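Local coordinates for hypothetical protein AF2331 (Archaeoglobus fulgidus, PDB 2FDO) that is of unknown function but forms an unusual interdigitated dimer with a new type of alpha + beta fold, at residues F36-S41 with E47-F52. Sequence-based numbering, arbitrary orientation.
Sequences FCKKLS and EKEYCF
Six backbone hydrogen bonds tie strand 36-41 to 47-52, two each for the pairs Cys37 with Phe52, Lys39 with Tyr50 and Ser41 with Lys48. Of these, Tyr50 N to Lys39 O (2.9 Å) is the straightest, at 168°. On the face shared by Cys37, Lys39 and Phe52, the phenylalanine offers a flat surface that suits a lysine: Lys39, extended beyond CG, crosses it at about a right angle, CB 3.5 Å from Phe52 CE1, and its NZ ends over the same ring face, 4.4 Å from the centroid, in a cation-pi contact. This is the antiparallel ladder of the beta hairpin 25-41/48-58, and Tyr50, Cys51 and Phe52 also pair with a strand of the second subunit, extending the sheet across the interdigitated dimer. On the face of Lys38, Leu40, Glu49 and Cys51, charge and apolar groups mix. Glu49, the lysine's counter-charge, runs extended from a CG anti to the backbone N (chi1 -163°), bringing OE2 3.2 Å from Lys38 CE and OE1 3.8 Å from Lys38 NZ, a long salt bridge. An alanine here would probably cost Lys38 that bridge and its packing on the carboxylate, though Glu66 of the second subunit still lies against it. Glu49 CB meets Leu40 CD2 at 3.7 Å.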
ATOM      1  N   PHE A  36       9.623   6.724  -5.328  1.00 56.31           N
ATOM      2  CA  PHE A  36       8.370   7.361  -5.655  1.00 55.65           C
ATOM      3  C   PHE A  36       8.619   8.346  -6.789  1.00 56.41           C
ATOM      4  O   PHE A  36       9.574   9.084  -6.745  1.00 55.97           O
ATOM      5  CB  PHE A  36       7.842   8.104  -4.453  1.00 55.35           C
ATOM      6  CG  PHE A  36       6.604   8.900  -4.745  1.00 56.51           C
ATOM      7  CD1 PHE A  36       5.347   8.370  -4.481  1.00 56.93           C
ATOM      8  CD2 PHE A  36       6.698  10.170  -5.315  1.00 55.99           C
ATOM      9  CE1 PHE A  36       4.211   9.086  -4.782  1.00 57.46           C
ATOM     10  CE2 PHE A  36       5.587  10.890  -5.621  1.00 55.14           C
ATOM     11  CZ  PHE A  36       4.328  10.350  -5.358  1.00 57.52           C
ATOM     12  N   CYS A  37       7.748   8.365  -7.793  1.00 57.10           N
ATOM     13  CA  CYS A  37       7.898   9.235  -8.952  1.00 57.72           C
ATOM     14  C   CYS A  37       6.605   9.221  -9.746  1.00 57.34           C
ATOM     15  O   CYS A  37       5.692   8.479  -9.416  1.00 57.26           O
ATOM     16  CB  CYS A  37       9.003   8.726  -9.869  1.00 57.23           C
ATOM     17  SG  CYS A  37       8.531   7.138 -10.582  1.00 62.69           S
ATOM     18  N   LYS A  38       6.573  10.014 -10.817  1.00 57.84           N
ATOM     19  CA  LYS A  38       5.436  10.121 -11.728  1.00 58.12           C
ATOM     20  C   LYS A  38       5.907   9.770 -13.109  1.00 57.65           C
ATOM     21  O   LYS A  38       7.038  10.033 -13.466  1.00 57.61           O
ATOM     22  CB  LYS A  38       4.884  11.553 -11.789  1.00 58.47           C
ATOM     23  CG  LYS A  38       4.349  12.040 -10.488  1.00 60.18           C
ATOM     24  CD  LYS A  38       3.115  12.846 -10.689  1.00 63.94           C
ATOM     25  CE  LYS A  38       3.431  14.307 -10.767  1.00 66.71           C
ATOM     26  NZ  LYS A  38       2.202  15.056 -10.352  1.00 69.26           N
ATOM     27  N   LYS A  39       5.038   9.147 -13.890  1.00 57.36           N
ATOM     28  CA  LYS A  39       5.372   8.818 -15.272  1.00 56.17           C
ATOM     29  C   LYS A  39       4.137   9.043 -16.084  1.00 54.83           C
ATOM     30  O   LYS A  39       3.004   8.973 -15.547  1.00 54.44           O
ATOM     31  CB  LYS A  39       5.746   7.348 -15.422  1.00 56.27           C
ATOM     32  CG  LYS A  39       6.883   6.893 -14.579  1.00 59.18           C
ATOM     33  CD  LYS A  39       7.112   5.443 -14.844  1.00 61.01           C
ATOM     34  CE  LYS A  39       7.823   4.790 -13.733  1.00 60.45           C
ATOM     35  NZ  LYS A  39       7.882   3.354 -14.114  1.00 61.36           N
ATOM     36  N   LEU A  40       4.358   9.261 -17.368  1.00 52.41           N
ATOM     37  CA  LEU A  40       3.292   9.454 -18.308  1.00 52.28           C
ATOM     38  C   LEU A  40       3.103   8.198 -19.138  1.00 52.18           C
ATOM     39  O   LEU A  40       4.062   7.441 -19.298  1.00 52.06           O
ATOM     40  CB  LEU A  40       3.687  10.613 -19.234  1.00 52.06           C
ATOM     41  CG  LEU A  40       4.005  11.946 -18.567  1.00 50.79           C
ATOM     42  CD1 LEU A  40       4.773  12.779 -19.542  1.00 50.20           C
ATOM     43  CD2 LEU A  40       2.720  12.662 -18.121  1.00 51.06           C
ATOM     44  N   SER A  41       1.896   7.985 -19.675  1.00 52.52           N
ATOM     45  CA  SER A  41       1.623   6.929 -20.666  1.00 53.53           C
ATOM     46  C   SER A  41       0.504   7.336 -21.620  1.00 55.09           C
ATOM     47  O   SER A  41      -0.478   7.905 -21.210  1.00 55.07           O
ATOM     48  CB  SER A  41       1.307   5.550 -20.027  1.00 53.90           C
ATOM     49  OG  SER A  41       0.767   5.618 -18.714  1.00 51.73           O
ATOM     50  N   GLU A  47      -2.455  11.364 -23.537  1.00 62.07           N
ATOM     51  CA  GLU A  47      -1.463  11.139 -22.473  1.00 61.44           C
ATOM     52  C   GLU A  47      -1.997  11.337 -21.048  1.00 60.58           C
ATOM     53  O   GLU A  47      -2.768  12.260 -20.799  1.00 60.63           O
ATOM     54  CB  GLU A  47      -0.261  12.055 -22.692  1.00 61.12           C
ATOM     55  CG  GLU A  47       0.894  11.793 -21.762  1.00 63.45           C
ATOM     56  CD  GLU A  47       2.221  12.025 -22.450  1.00 66.57           C
ATOM     57  OE1 GLU A  47       2.412  13.147 -22.974  1.00 66.25           O
ATOM     58  OE2 GLU A  47       3.058  11.081 -22.474  1.00 68.64           O
ATOM     59  N   LYS A  48      -1.573  10.474 -20.124  1.00 59.48           N
ATOM     60  CA  LYS A  48      -1.937  10.590 -18.701  1.00 59.00           C
ATOM     61  C   LYS A  48      -0.717  10.440 -17.776  1.00 57.94           C
ATOM     62  O   LYS A  48       0.360   9.976 -18.188  1.00 57.35           O
ATOM     63  CB  LYS A  48      -3.003   9.566 -18.279  1.00 58.56           C
ATOM     64  CG  LYS A  48      -4.207   9.394 -19.182  1.00 59.59           C
ATOM     65  CD  LYS A  48      -5.092   8.261 -18.584  1.00 60.40           C
ATOM     66  CE  LYS A  48      -6.330   7.972 -19.416  1.00 58.55           C
ATOM     67  NZ  LYS A  48      -7.457   8.790 -18.870  1.00 59.21           N
ATOM     68  N   GLU A  49      -0.904  10.831 -16.525  1.00 56.81           N
ATOM     69  CA  GLU A  49       0.148  10.740 -15.533  1.00 56.88           C
ATOM     70  C   GLU A  49      -0.260   9.899 -14.285  1.00 55.62           C
ATOM     71  O   GLU A  49      -1.385  10.006 -13.788  1.00 54.72           O
ATOM     72  CB  GLU A  49       0.511  12.147 -15.153  1.00 57.26           C
ATOM     73  CG  GLU A  49       1.823  12.335 -14.459  1.00 62.39           C
ATOM     74  CD  GLU A  49       1.949  13.786 -14.033  1.00 69.12           C
ATOM     75  OE1 GLU A  49       0.871  14.395 -13.802  1.00 73.52           O
ATOM     76  OE2 GLU A  49       3.084  14.316 -13.929  1.00 72.58           O
ATOM     77  N   TYR A  50       0.669   9.054 -13.826  1.00 54.64           N
ATOM     78  CA  TYR A  50       0.479   8.195 -12.686  1.00 53.60           C
ATOM     79  C   TYR A  50       1.607   8.406 -11.690  1.00 53.85           C
ATOM     80  O   TYR A  50       2.731   8.761 -12.075  1.00 54.10           O
ATOM     81  CB  TYR A  50       0.334   6.725 -13.120  1.00 53.38           C
ATOM     82  CG  TYR A  50      -0.919   6.492 -13.931  1.00 52.30           C
ATOM     83  CD1 TYR A  50      -0.897   6.622 -15.322  1.00 52.80           C
ATOM     84  CD2 TYR A  50      -2.148   6.186 -13.311  1.00 52.27           C
ATOM     85  CE1 TYR A  50      -2.038   6.434 -16.083  1.00 52.53           C
ATOM     86  CE2 TYR A  50      -3.312   6.010 -14.055  1.00 51.71           C
ATOM     87  CZ  TYR A  50      -3.251   6.139 -15.439  1.00 54.49           C
ATOM     88  OH  TYR A  50      -4.374   5.951 -16.225  1.00 56.85           O
ATOM     89  N   CYS A  51       1.298   8.232 -10.403  1.00 53.89           N
ATOM     90  CA  CYS A  51       2.329   8.188  -9.390  1.00 54.31           C
ATOM     91  C   CYS A  51       2.650   6.750  -9.116  1.00 53.44           C
ATOM     92  O   CYS A  51       1.771   5.891  -9.140  1.00 52.48           O
ATOM     93  CB  CYS A  51       1.882   8.790  -8.074  1.00 55.25           C
ATOM     94  SG  CYS A  51       0.990  10.343  -8.148  1.00 61.55           S
ATOM     95  N   PHE A  52       3.918   6.514  -8.813  1.00 52.41           N
ATOM     96  CA  PHE A  52       4.411   5.189  -8.592  1.00 51.54           C
ATOM     97  C   PHE A  52       5.065   5.194  -7.241  1.00 51.78           C
ATOM     98  O   PHE A  52       5.954   5.999  -6.957  1.00 51.51           O
ATOM     99  CB  PHE A  52       5.383   4.836  -9.720  1.00 50.32           C
ATOM    100  CG  PHE A  52       4.701   4.707 -11.077  1.00 49.94           C
ATOM    101  CD1 PHE A  52       4.365   5.851 -11.838  1.00 46.75           C
ATOM    102  CD2 PHE A  52       4.353   3.445 -11.585  1.00 49.54           C
ATOM    103  CE1 PHE A  52       3.711   5.721 -13.097  1.00 44.18           C
ATOM    104  CE2 PHE A  52       3.670   3.319 -12.857  1.00 47.63           C
ATOM    105  CZ  PHE A  52       3.372   4.483 -13.604  1.00 45.73           C
TER